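Local atomic coordinates of N-acetylglucosaminidase (Paenibacillus barengoltzii, PDB entry 6INX), a protein that probably cleaves N-acetylglucosamine-containing glycans as a family 18 glycoside hydrolase, perhaps in the endo mode. Residues R14-L19 with K51-L56; D125-F130 with G167-E172; Y185-G190 with H198-T203; D301-I306 with H332-A337. All blocks are in the same frame, centred on the assembly; numbering follows the deposited sequence.

Contact 1 (R14-L19 with K51-L56); sequences RHLPEL and KLLPEL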
loop_
_atom_site.group_PDB
_atom_site.type_symbol
_atom_site.label_atom_id
_atom_site.label_comp_id
_atom_site.label_asym_id
_atom_site.label_seq_id
_atom_site.Cartn_x
_atom_site.Cartn_y
_atom_site.Cartn_z
ATOM N N ARG A 14 19.343 -27.227 3.906
ATOM C CA ARG A 14 20.742 -27.258 3.496
ATOM C C ARG A 14 21.671 -26.728 4.586
ATOM O O ARG A 14 22.846 -27.117 4.641
ATOM C CB ARG A 14 20.883 -26.451 2.207
ATOM C CG ARG A 14 22.293 -26.223 1.703
ATOM C CD ARG A 14 22.248 -25.437 0.397
ATOM N NE ARG A 14 21.311 -26.030 -0.555
ATOM C CZ ARG A 14 21.557 -27.129 -1.262
ATOM N NH1 ARG A 14 22.714 -27.767 -1.131
ATOM N NH2 ARG A 14 20.639 -27.597 -2.099
ATOM N N HIS A 15 21.171 -25.868 5.474
ATOM C CA HIS A 15 21.998 -25.257 6.510
ATOM C C HIS A 15 21.940 -25.978 7.850
ATOM O O HIS A 15 22.665 -25.592 8.771
ATOM C CB HIS A 15 21.627 -23.781 6.704
ATOM C CG HIS A 15 21.910 -22.929 5.508
ATOM N ND1 HIS A 15 21.168 -21.811 5.198
ATOM C CD2 HIS A 15 22.852 -23.038 4.541
ATOM C CE1 HIS A 15 21.640 -21.266 4.090
ATOM N NE2 HIS A 15 22.661 -21.991 3.671
ATOM N N LEU A 16 21.099 -27.000 7.990
ATOM C CA LEU A 16 21.023 -27.744 9.248
ATOM C C LEU A 16 22.374 -28.230 9.763
ATOM O O LEU A 16 22.630 -28.085 10.968
ATOM C CB LEU A 16 20.000 -28.882 9.134
ATOM C CG LEU A 16 18.527 -28.462 9.095
ATOM C CD1 LEU A 16 17.659 -29.651 8.663
ATOM C CD2 LEU A 16 18.073 -27.897 10.440
ATOM N N PRO A 17 23.265 -28.797 8.942
ATOM C CA PRO A 17 24.561 -29.254 9.482
ATOM C C PRO A 17 25.441 -28.137 10.009
ATOM O O PRO A 17 26.380 -28.416 10.765
ATOM C CB PRO A 17 25.218 -29.967 8.291
ATOM C CG PRO A 17 24.094 -30.302 7.366
ATOM C CD PRO A 17 23.104 -29.189 7.530
ATOM N N GLU A 18 25.180 -26.888 9.642
ATOM C CA GLU A 18 25.994 -25.789 10.139
ATOM C C GLU A 18 25.638 -25.372 11.562
ATOM O O GLU A 18 26.402 -24.619 12.174
ATOM C CB GLU A 18 25.898 -24.591 9.192
ATOM C CG GLU A 18 26.315 -24.918 7.770
ATOM C CD GLU A 18 25.894 -23.854 6.780
ATOM O OE1 GLU A 18 25.558 -22.735 7.217
ATOM O OE2 GLU A 18 25.898 -24.139 5.563
ATOM N N LEU A 19 24.518 -25.848 12.103
ATOM C CA LEU A 19 24.122 -25.468 13.452
ATOM C C LEU A 19 25.091 -26.052 14.473
ATOM O O LEU A 19 25.384 -27.253 14.456
ATOM C CB LEU A 19 22.702 -25.953 13.738
ATOM C CG LEU A 19 21.580 -25.138 13.084
ATOM C CD1 LEU A 19 20.302 -25.955 13.013
ATOM C CD2 LEU A 19 21.348 -23.844 13.849
ATOM N N LYS A 51 17.637 -36.451 9.113
ATOM C CA LYS A 51 18.183 -37.433 10.043
ATOM C C LYS A 51 19.049 -36.802 11.122
ATOM O O LYS A 51 19.356 -37.470 12.117
ATOM C CB LYS A 51 18.995 -38.495 9.293
ATOM C CG LYS A 51 18.184 -39.347 8.330
ATOM C CD LYS A 51 16.906 -39.855 8.965
ATOM C CE LYS A 51 16.571 -41.258 8.474
ATOM N NZ LYS A 51 17.297 -41.601 7.220
ATOM N N LEU A 52 19.438 -35.536 10.955
ATOM C CA LEU A 52 20.231 -34.821 11.946
ATOM C C LEU A 52 19.409 -34.342 13.136
ATOM O O LEU A 52 19.993 -33.952 14.151
ATOM C CB LEU A 52 20.924 -33.627 11.275
ATOM C CG LEU A 52 22.001 -32.852 12.036
ATOM C CD1 LEU A 52 23.107 -33.778 12.522
ATOM C CD2 LEU A 52 22.567 -31.729 11.180
ATOM N N LEU A 53 18.080 -34.376 13.046
ATOM C CA LEU A 53 17.259 -33.743 14.075
ATOM C C LEU A 53 17.420 -34.329 15.475
ATOM O O LEU A 53 17.500 -33.538 16.431
ATOM C CB LEU A 53 15.791 -33.678 13.633
ATOM C CG LEU A 53 15.529 -32.987 12.295
ATOM C CD1 LEU A 53 14.026 -32.866 12.086
ATOM C CD2 LEU A 53 16.213 -31.623 12.212
ATOM N N PRO A 54 17.461 -35.655 15.681
ATOM C CA PRO A 54 17.683 -36.159 17.047
ATOM C C PRO A 54 18.926 -35.602 17.718
ATOM O O PRO A 54 18.890 -35.313 18.919
ATOM C CB PRO A 54 17.755 -37.679 16.851
ATOM C CG PRO A 54 16.887 -37.928 15.656
ATOM C CD PRO A 54 17.122 -36.747 14.747
ATOM N N GLU A 55 20.026 -35.442 16.978
ATOM C CA GLU A 55 21.239 -34.898 17.582
ATOM C C GLU A 55 21.067 -33.432 17.944
ATOM O O GLU A 55 21.584 -32.977 18.973
ATOM C CB GLU A 55 22.436 -35.090 16.648
ATOM C CG GLU A 55 23.715 -34.376 17.106
ATOM C CD GLU A 55 24.289 -34.940 18.407
ATOM O OE1 GLU A 55 23.951 -34.417 19.491
ATOM O OE2 GLU A 55 25.084 -35.904 18.348
ATOM N N LEU A 56 20.350 -32.672 17.112
ATOM C CA LEU A 56 20.088 -31.278 17.455
ATOM C C LEU A 56 19.267 -31.183 18.733
ATOM O O LEU A 56 19.535 -30.337 19.596
ATOM C CB LEU A 56 19.370 -30.573 16.297
ATOM C CG LEU A 56 20.079 -30.558 14.942
ATOM C CD1 LEU A 56 19.286 -29.716 13.936
ATOM C CD2 LEU A 56 21.508 -30.056 15.059
#
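L16, P17 and L19 meet L52, L53 and L56 in an almost wholly apolar, mostly buried contact on the outside of the barrel, where the 3-10 segment after strand 6-12 lies against the 3-10 turn leading into helix 53-59 and the helix's first residues. The two backbones stay well separated, P17 CA and L52 CA being 7.5 Å apart, and leucine branches fill the gap. L56 supplies one methyl to two neighbours: its CD1 lies 4.0 Å from L19 CD1 and 4.1 Å from L16 CD2, and its side chain crosses each of theirs at about a right angle. L16 splits its branches in turn, since its other methyl, CD1, faces L53 CD2 at 4.3 Å. L52 works differently. Its CG is anti to the backbone N (chi1 -170°), and its CD2 meets backbone rather than side-chain tips, coming within 3.6 Å of P17 CA and 3.7 Å of L16 O. That oxygen already accepts a bond within its own turn, from L19 N. Beneath the leucines lies strand 29-38, where I32 touches both L16 and L53, while L24 of helix 21-24 touches L19 and L56. Such aliphatic packing, sealing a strand of the barrel beneath the elements outside it, is characteristic of the outer layer of a (beta/alpha)8, or TIM, barrel.

Contact 2 (D125-F130 with G167-E172); sequences DDKANF and GTEMAE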
loop_
_atom_site.group_PDB
_atom_site.type_symbol
_atom_site.label_atom_id
_atom_site.label_comp_id
_atom_site.label_asym_id
_atom_site.label_seq_id
_atom_site.Cartn_x
_atom_site.Cartn_y
_atom_site.Cartn_z
ATOM N N ASP A 125 -12.596 -18.193 -1.886
ATOM C CA ASP A 125 -12.958 -19.233 -0.930
ATOM C C ASP A 125 -11.832 -19.544 0.047
ATOM O O ASP A 125 -12.090 -20.175 1.079
ATOM C CB ASP A 125 -13.359 -20.520 -1.664
ATOM C CG ASP A 125 -14.597 -20.351 -2.520
ATOM O OD1 ASP A 125 -15.390 -19.428 -2.248
ATOM O OD2 ASP A 125 -14.774 -21.150 -3.465
ATOM N N ASP A 126 -10.595 -19.115 -0.246
ATOM C CA ASP A 126 -9.470 -19.403 0.643
ATOM C C ASP A 126 -9.674 -18.803 2.029
ATOM O O ASP A 126 -9.111 -19.303 3.009
ATOM C CB ASP A 126 -8.167 -18.825 0.080
ATOM C CG ASP A 126 -7.715 -19.463 -1.208
ATOM O OD1 ASP A 126 -8.194 -20.562 -1.587
ATOM O OD2 ASP A 126 -6.833 -18.847 -1.837
ATOM N N LYS A 127 -10.425 -17.706 2.127
ATOM C CA LYS A 127 -10.597 -17.061 3.427
ATOM C C LYS A 127 -11.261 -18.004 4.425
ATOM O O LYS A 127 -10.770 -18.188 5.546
ATOM C CB LYS A 127 -11.392 -15.767 3.249
ATOM C CG LYS A 127 -11.623 -15.003 4.538
ATOM C CD LYS A 127 -12.125 -13.606 4.241
ATOM C CE LYS A 127 -12.493 -12.876 5.522
ATOM N NZ LYS A 127 -12.834 -11.457 5.210
ATOM N N ALA A 128 -12.365 -18.636 4.029
ATOM C CA ALA A 128 -12.982 -19.624 4.905
ATOM C C ALA A 128 -12.193 -20.929 4.921
ATOM O O ALA A 128 -12.059 -21.563 5.974
ATOM C CB ALA A 128 -14.429 -19.870 4.464
ATOM N N ASN A 129 -11.623 -21.321 3.773
ATOM C CA ASN A 129 -10.992 -22.637 3.675
ATOM C C ASN A 129 -9.696 -22.717 4.479
ATOM O O ASN A 129 -9.329 -23.802 4.945
ATOM C CB ASN A 129 -10.734 -22.996 2.204
ATOM C CG ASN A 129 -12.006 -23.277 1.447
ATOM O OD1 ASN A 129 -13.059 -23.472 2.045
ATOM N ND2 ASN A 129 -11.924 -23.281 0.134
ATOM N N PHE A 130 -8.990 -21.591 4.646
ATOM C CA PHE A 130 -7.775 -21.576 5.463
ATOM C C PHE A 130 -8.084 -21.938 6.910
ATOM O O PHE A 130 -7.353 -22.716 7.537
ATOM C CB PHE A 130 -7.145 -20.178 5.356
ATOM C CG PHE A 130 -5.820 -19.996 6.066
ATOM C CD1 PHE A 130 -4.740 -20.848 5.838
ATOM C CD2 PHE A 130 -5.634 -18.895 6.905
ATOM C CE1 PHE A 130 -3.517 -20.624 6.448
ATOM C CE2 PHE A 130 -4.415 -18.668 7.521
ATOM C CZ PHE A 130 -3.352 -19.531 7.296
ATOM N N GLY A 167 -7.808 -11.371 3.775
ATOM C CA GLY A 167 -7.910 -12.686 3.178
ATOM C C GLY A 167 -8.027 -13.831 4.156
ATOM O O GLY A 167 -8.008 -14.993 3.728
ATOM N N THR A 168 -8.164 -13.549 5.454
ATOM C CA THR A 168 -8.220 -14.592 6.472
ATOM C C THR A 168 -9.266 -14.233 7.523
ATOM O O THR A 168 -9.840 -13.138 7.517
ATOM C CB THR A 168 -6.866 -14.758 7.169
ATOM O OG1 THR A 168 -6.474 -13.498 7.721
ATOM C CG2 THR A 168 -5.800 -15.203 6.182
ATOM N N GLU A 169 -9.494 -15.174 8.432
ATOM C CA GLU A 169 -10.366 -15.008 9.599
ATOM C C GLU A 169 -9.502 -15.171 10.848
ATOM O O GLU A 169 -9.572 -16.198 11.520
ATOM C CB GLU A 169 -11.491 -16.071 9.580
ATOM C CG GLU A 169 -12.335 -16.105 8.317
ATOM C CD GLU A 169 -13.282 -17.313 8.244
ATOM O OE1 GLU A 169 -12.984 -18.387 8.818
ATOM O OE2 GLU A 169 -14.339 -17.190 7.594
ATOM N N MET A 170 -8.683 -14.160 11.156
ATOM C CA MET A 170 -7.613 -14.365 12.129
ATOM C C MET A 170 -8.137 -14.667 13.529
ATOM O O MET A 170 -7.479 -15.389 14.282
ATOM C CB MET A 170 -6.649 -13.180 12.136
ATOM C CG MET A 170 -5.692 -13.158 10.935
ATOM S SD MET A 170 -4.794 -14.708 10.646
ATOM C CE MET A 170 -4.075 -14.951 12.276
ATOM N N ALA A 171 -9.317 -14.153 13.886
ATOM C CA ALA A 171 -9.866 -14.454 15.204
ATOM C C ALA A 171 -10.181 -15.937 15.343
ATOM O O ALA A 171 -10.083 -16.493 16.442
ATOM C CB ALA A 171 -11.125 -13.622 15.445
ATOM N N GLU A 172 -10.558 -16.587 14.239
ATOM C CA GLU A 172 -10.783 -18.029 14.246
ATOM C C GLU A 172 -9.472 -18.789 14.067
ATOM O O GLU A 172 -9.203 -19.762 14.777
ATOM C CB GLU A 172 -11.752 -18.401 13.125
ATOM C CG GLU A 172 -13.133 -17.774 13.241
ATOM C CD GLU A 172 -13.844 -18.170 14.521
ATOM O OE1 GLU A 172 -14.360 -17.269 15.217
ATOM O OE2 GLU A 172 -13.877 -19.377 14.836
HETATM O O HOH W 1 -8.925 -17.831 7.535
HETATM O O HOH W 2 -11.223 -10.337 7.507
#
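The first turn of helix 126-148 meets the link between helices 162-166 and 170-173 at K127 and T168, whose CA atoms are only 4.6 Å apart, and K127 CA makes a CA-H...O contact of 3.3 Å with G167 O. Buried here, that carbonyl oxygen has no hydrogen-bond partner and faces carbon-bound hydrogens of K127 instead. K127 then runs alongside the link: with CG anti to the backbone N (chi1 -180°) and the chain extended beyond it, its methylenes pass G167 and bring CE to 3.3 Å from T168 O. The ammonium group reaches that oxygen through a water, which accepts from K127 NZ at 3.0 Å and donates to T168 O; K127 NZ also has a weak bond to D166 O. In the (beta/alpha)8 barrel of family 18, this joins the helix after strand 105-109 to the chain following the next strand, 153-159. A second water bridges the backbones themselves, donating to K127 O at 2.7 Å and accepting from E169 N at 2.9 Å. E169, at the N-cap position of helix 170-173, lays its extended side chain past K127 O to A128, with OE2 3.9 Å from A128 CA, while OE1 is hydrogen-bonded to T131 OG1. Deeper in, T168 CG2 lies 3.8 Å from F130 CD2, the two side chains side by side and pointing the same way. T168 OG1 is taken up by Y164 O, and the F130 ring meets that of W110 with the planes nearly perpendicular.

Contact 3 (Y185-G190 with H198-T203); sequences YDMRGG and HTNLYT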
loop_
_atom_site.group_PDB
_atom_site.type_symbol
_atom_site.label_atom_id
_atom_site.label_comp_id
_atom_site.label_asym_id
_atom_site.label_seq_id
_atom_site.Cartn_x
_atom_site.Cartn_y
_atom_site.Cartn_z
ATOM N N TYR A 185 8.894 -8.342 7.418
ATOM C CA TYR A 185 10.016 -8.116 6.523
ATOM C C TYR A 185 9.472 -8.246 5.108
ATOM O O TYR A 185 8.352 -8.725 4.900
ATOM C CB TYR A 185 11.213 -9.046 6.803
ATOM C CG TYR A 185 10.916 -10.509 7.045
ATOM C CD1 TYR A 185 10.507 -11.339 6.017
ATOM C CD2 TYR A 185 11.068 -11.067 8.313
ATOM C CE1 TYR A 185 10.255 -12.687 6.238
ATOM C CE2 TYR A 185 10.828 -12.423 8.540
ATOM C CZ TYR A 185 10.412 -13.215 7.499
ATOM O OH TYR A 185 10.163 -14.558 7.697
ATOM N N ASP A 186 10.265 -7.807 4.129
ATOM C CA ASP A 186 9.766 -7.620 2.754
ATOM C C ASP A 186 8.502 -6.761 2.737
ATOM O O ASP A 186 7.667 -6.891 1.838
ATOM C CB ASP A 186 9.482 -8.940 2.018
ATOM C CG ASP A 186 10.668 -9.860 1.966
ATOM O OD1 ASP A 186 11.813 -9.375 1.943
ATOM O OD2 ASP A 186 10.435 -11.094 1.939
ATOM N N MET A 187 8.336 -5.891 3.741
ATOM C CA MET A 187 7.104 -5.105 3.821
ATOM C C MET A 187 7.043 -4.056 2.728
ATOM O O MET A 187 5.944 -3.611 2.362
ATOM C CB MET A 187 6.955 -4.452 5.195
ATOM C CG MET A 187 6.626 -5.475 6.295
ATOM S SD MET A 187 6.260 -4.778 7.914
ATOM C CE MET A 187 7.899 -4.211 8.395
ATOM N N ARG A 188 8.208 -3.656 2.234
ATOM C CA ARG A 188 8.395 -2.899 1.008
ATOM C C ARG A 188 9.448 -3.660 0.228
ATOM O O ARG A 188 10.509 -3.980 0.771
ATOM C CB ARG A 188 8.907 -1.497 1.326
ATOM C CG ARG A 188 7.912 -0.707 2.160
ATOM C CD ARG A 188 8.536 0.549 2.777
ATOM N NE ARG A 188 7.523 1.242 3.563
ATOM C CZ ARG A 188 7.075 0.853 4.757
ATOM N NH1 ARG A 188 7.554 -0.243 5.338
ATOM N NH2 ARG A 188 6.113 1.541 5.363
ATOM N N GLY A 189 9.147 -3.985 -1.022
ATOM C CA GLY A 189 10.030 -4.852 -1.773
ATOM C C GLY A 189 9.648 -4.944 -3.235
ATOM O O GLY A 189 9.582 -3.925 -3.923
ATOM N N GLY A 190 9.342 -6.154 -3.704
ATOM C CA GLY A 190 9.248 -6.400 -5.135
ATOM C C GLY A 190 8.013 -5.841 -5.818
ATOM O O GLY A 190 7.935 -5.902 -7.051
ATOM N N HIS A 198 12.228 -2.118 4.704
ATOM C CA HIS A 198 11.517 -3.373 4.475
ATOM C C HIS A 198 11.144 -4.097 5.758
ATOM O O HIS A 198 10.268 -4.969 5.731
ATOM C CB HIS A 198 12.263 -4.255 3.450
ATOM C CG HIS A 198 13.237 -5.235 4.039
ATOM N ND1 HIS A 198 12.913 -6.552 4.277
ATOM C CD2 HIS A 198 14.558 -5.118 4.320
ATOM C CE1 HIS A 198 13.974 -7.193 4.733
ATOM N NE2 HIS A 198 14.986 -6.345 4.771
ATOM N N THR A 199 11.768 -3.740 6.876
ATOM C CA THR A 199 11.581 -4.473 8.118
ATOM C C THR A 199 11.567 -3.504 9.306
ATOM O O THR A 199 12.108 -3.783 10.379
ATOM C CB THR A 199 12.579 -5.634 8.203
ATOM O OG1 THR A 199 12.264 -6.494 9.303
ATOM C CG2 THR A 199 14.034 -5.153 8.276
ATOM N N ASN A 200 10.889 -2.372 9.124
ATOM C CA ASN A 200 10.929 -1.277 10.089
ATOM C C ASN A 200 10.020 -1.506 11.291
ATOM O O ASN A 200 8.852 -1.880 11.154
ATOM C CB ASN A 200 10.523 0.042 9.420
ATOM C CG ASN A 200 9.176 -0.037 8.681
ATOM O OD1 ASN A 200 8.905 -0.990 7.926
ATOM N ND2 ASN A 200 8.335 0.990 8.872
ATOM N N LEU A 201 10.561 -1.221 12.478
ATOM C CA LEU A 201 9.773 -1.298 13.698
ATOM C C LEU A 201 8.586 -0.335 13.671
ATOM O O LEU A 201 7.454 -0.727 13.972
ATOM C CB LEU A 201 10.676 -1.035 14.909
ATOM C CG LEU A 201 9.955 -1.119 16.251
ATOM C CD1 LEU A 201 9.283 -2.476 16.408
ATOM C CD2 LEU A 201 10.938 -0.874 17.392
ATOM N N TYR A 202 8.820 0.946 13.346
ATOM C CA TYR A 202 7.748 1.933 13.352
ATOM C C TYR A 202 7.587 2.577 11.981
ATOM O O TYR A 202 8.524 2.642 11.182
ATOM C CB TYR A 202 8.000 3.063 14.369
ATOM C CG TYR A 202 8.043 2.630 15.817
ATOM C CD1 TYR A 202 6.897 2.264 16.502
ATOM C CD2 TYR A 202 9.250 2.601 16.498
ATOM C CE1 TYR A 202 6.960 1.876 17.840
ATOM C CE2 TYR A 202 9.320 2.219 17.821
ATOM C CZ TYR A 202 8.180 1.859 18.484
ATOM O OH TYR A 202 8.266 1.479 19.809
ATOM N N THR A 203 6.386 3.088 11.731
ATOM C CA THR A 203 6.091 3.797 10.493
ATOM C C THR A 203 6.685 5.200 10.543
ATOM O O THR A 203 6.620 5.880 11.567
ATOM C CB THR A 203 4.579 3.864 10.288
ATOM O OG1 THR A 203 4.061 2.526 10.256
ATOM C CG2 THR A 203 4.227 4.579 8.984
#
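H198, R188 and M187 carry this buried contact between two parts of the long loop that follows strand 179-183. H198 is gripped at both its ring and its backbone. Its ND1 accepts from D186 N at 2.9 Å, with the donor in the ring plane, and its carbonyl O takes M187 N at 2.9 Å on a lone pair. The imidazole edge is thus tied to the chain, and T199 CG2 lies above one face, toward the rim of the ring. R188 O, a buried oxygen with no hydrogen-bond partner, lies 3.2 Å from H198 CB. M187 bends at its sulfur (chi3 -71°), turning CE to 3.4 Å from N200 OD1. R188 crosses N200 at about a right angle, guanidinium and amide planes 78° apart, with R188 NH1 3.0 Å from N200 OD1. R188 NH1 also bonds to H197 O, NE is salt-bridged to D207, and NH2 bonds to the carbonyls of F209 and I211. D186 reaches strand 237-241 through Y237 and a salt bridge to R239. Y185 and D186, just beyond the C-terminal end of barrel strand 179-183, are the Tyr-Asp of the family 18 M-x-Y-D motif, consistent with a place beside the substrate-binding cleft.

Contact 4 (D301-I306 with H332-A337); sequences DDEMSI and HRLLDA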
loop_
_atom_site.group_PDB
_atom_site.type_symbol
_atom_site.label_atom_id
_atom_site.label_comp_id
_atom_site.label_asym_id
_atom_site.label_seq_id
_atom_site.Cartn_x
_atom_site.Cartn_y
_atom_site.Cartn_z
ATOM N N ASP A 301 18.137 -4.869 8.577
ATOM C CA ASP A 301 18.106 -4.948 10.036
ATOM C C ASP A 301 19.541 -5.082 10.540
ATOM O O ASP A 301 20.376 -5.742 9.904
ATOM C CB ASP A 301 17.367 -6.229 10.483
ATOM C CG ASP A 301 16.012 -5.962 11.156
ATOM O OD1 ASP A 301 15.723 -4.822 11.581
ATOM O OD2 ASP A 301 15.218 -6.932 11.264
ATOM N N ASP A 302 19.834 -4.452 11.676
ATOM C CA ASP A 302 21.140 -4.673 12.295
ATOM C C ASP A 302 20.989 -4.919 13.791
ATOM O O ASP A 302 19.870 -5.087 14.277
ATOM C CB ASP A 302 22.122 -3.531 11.967
ATOM C CG ASP A 302 21.733 -2.194 12.585
ATOM O OD1 ASP A 302 20.741 -2.109 13.330
ATOM O OD2 ASP A 302 22.445 -1.203 12.329
ATOM N N GLU A 303 22.099 -4.945 14.539
ATOM C CA GLU A 303 21.980 -5.166 15.978
ATOM C C GLU A 303 21.186 -4.051 16.655
ATOM O O GLU A 303 20.491 -4.298 17.649
ATOM C CB GLU A 303 23.368 -5.302 16.616
ATOM C CG GLU A 303 24.219 -6.423 16.027
ATOM C CD GLU A 303 25.139 -5.951 14.910
ATOM O OE1 GLU A 303 24.695 -5.186 14.021
ATOM O OE2 GLU A 303 26.322 -6.339 14.926
ATOM N N MET A 304 21.256 -2.833 16.117
ATOM C CA MET A 304 20.558 -1.692 16.708
ATOM C C MET A 304 19.043 -1.819 16.534
ATOM O O MET A 304 18.278 -1.687 17.497
ATOM C CB MET A 304 21.086 -0.405 16.066
ATOM C CG MET A 304 20.732 0.906 16.746
ATOM S SD MET A 304 21.606 2.296 15.967
ATOM C CE MET A 304 23.280 2.032 16.548
ATOM N N SER A 305 18.588 -2.094 15.313
ATOM C CA SER A 305 17.152 -2.253 15.105
ATOM C C SER A 305 16.622 -3.505 15.802
ATOM O O SER A 305 15.505 -3.500 16.328
ATOM C CB SER A 305 16.829 -2.265 13.609
ATOM O OG SER A 305 17.499 -3.313 12.924
ATOM N N ILE A 306 17.423 -4.573 15.844
ATOM C CA ILE A 306 17.007 -5.773 16.559
ATOM C C ILE A 306 16.820 -5.486 18.052
ATOM O O ILE A 306 15.834 -5.926 18.656
ATOM C CB ILE A 306 17.979 -6.933 16.280
ATOM C CG1 ILE A 306 17.764 -7.465 14.859
ATOM C CG2 ILE A 306 17.814 -8.048 17.308
ATOM C CD1 ILE A 306 18.828 -8.479 14.431
ATOM N N HIS A 332 27.365 -14.097 12.709
ATOM C CA HIS A 332 26.703 -14.587 13.918
ATOM C C HIS A 332 26.222 -13.476 14.844
ATOM O O HIS A 332 25.649 -13.770 15.903
ATOM C CB HIS A 332 27.553 -15.606 14.696
ATOM C CG HIS A 332 28.281 -16.573 13.817
ATOM N ND1 HIS A 332 27.637 -17.578 13.127
ATOM C CD2 HIS A 332 29.594 -16.687 13.508
ATOM C CE1 HIS A 332 28.522 -18.270 12.433
ATOM N NE2 HIS A 332 29.718 -17.750 12.647
ATOM N N ARG A 333 26.395 -12.206 14.462
ATOM C CA ARG A 333 26.094 -11.103 15.364
ATOM C C ARG A 333 24.594 -10.887 15.531
ATOM O O ARG A 333 24.147 -10.489 16.611
ATOM C CB ARG A 333 26.785 -9.823 14.882
ATOM C CG ARG A 333 28.277 -10.023 14.593
ATOM C CD ARG A 333 29.093 -8.738 14.727
ATOM N NE ARG A 333 28.766 -7.754 13.702
ATOM C CZ ARG A 333 29.462 -7.567 12.582
ATOM N NH1 ARG A 333 30.537 -8.302 12.317
ATOM N NH2 ARG A 333 29.074 -6.640 11.717
ATOM N N LEU A 334 23.798 -11.147 14.485
ATOM C CA LEU A 334 22.382 -10.809 14.563
ATOM C C LEU A 334 21.629 -11.780 15.463
ATOM O O LEU A 334 20.768 -11.363 16.248
ATOM C CB LEU A 334 21.776 -10.740 13.158
ATOM C CG LEU A 334 22.337 -9.662 12.227
ATOM C CD1 LEU A 334 21.494 -9.555 10.960
ATOM C CD2 LEU A 334 22.417 -8.313 12.937
ATOM N N LEU A 335 21.959 -13.072 15.392
ATOM C CA LEU A 335 21.383 -14.026 16.336
ATOM C C LEU A 335 21.813 -13.716 17.767
ATOM O O LEU A 335 21.002 -13.791 18.699
ATOM C CB LEU A 335 21.767 -15.453 15.954
ATOM C CG LEU A 335 21.371 -16.542 16.963
ATOM C CD1 LEU A 335 19.886 -16.475 17.327
ATOM C CD2 LEU A 335 21.729 -17.908 16.418
ATOM N N ASP A 336 23.080 -13.348 17.966
ATOM C CA ASP A 336 23.519 -12.966 19.307
ATOM C C ASP A 336 22.728 -11.771 19.835
ATOM O O ASP A 336 22.297 -11.761 20.994
ATOM C CB ASP A 336 25.012 -12.653 19.286
ATOM C CG ASP A 336 25.756 -13.299 20.428
ATOM O OD1 ASP A 336 25.274 -14.331 20.943
ATOM O OD2 ASP A 336 26.820 -12.774 20.817
ATOM N N ALA A 337 22.509 -10.759 18.989
ATOM C CA ALA A 337 21.747 -9.589 19.408
ATOM C C ALA A 337 20.323 -9.962 19.797
ATOM O O ALA A 337 19.778 -9.439 20.779
ATOM C CB ALA A 337 21.739 -8.548 18.288
HETATM O O HOH W 3 27.226 -4.903 12.415
#
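Two helices of the outer layer of the (beta/alpha)8 barrel, 303-316 and 333-341, pack here through their first turns, E303, I306 and D302 meeting R333, L334 and A337. L334 is the apolar centre. Its CD2 touches the start of the other helix, 3.7 Å from E303 N, and also meets I306 CD1 at 3.9 Å, the two side chains crossing at about a right angle. A337 CB fits in beside E303 CG and I306 CG2. The turn against which L334 rests is fixed by a capping box: S305 N donates to D302 OD1 while D302 N donates to S305 OG. S305 OG in turn gives its proton to D301 OD1, and D302 OD2 is salt-bridged to R280 of strand 279-283, which ties the helix start to the antiparallel sheet. On the more exposed side E303 bends at its second torsion (chi2 94°), which swings CD round and lets the carboxylate meet R333. The salt bridge has R333 NE 3.1 Å from E303 OE2, with the oxygen in the guanidinium plane. A water completes a second route, donating to E303 OE1 at 3.0 Å and accepting from R333 NH2 at 2.6 Å.

The four contacts follow one another in series round one barrel. Contacts 3 and 4 are the only pair that touch: their centres are 16 Å apart and T199 OG1 packs 3.6 Å from D301 OD2, both atoms also being bound by K309. Contact 1 comes within about 6 Å of contact 4 at the nearest atoms without touching it. Contact 2 lies about 34 Å from contacts 1 and 4 and 24 Å from contact 3, between centres, and on the opposite side of the chain's centre from contact 4. Contact 3, centred 12 Å from the chain's centre, probably lies nearest the substrate cleft, whereas contacts 1, 2 and 4 join elements of the outer layer.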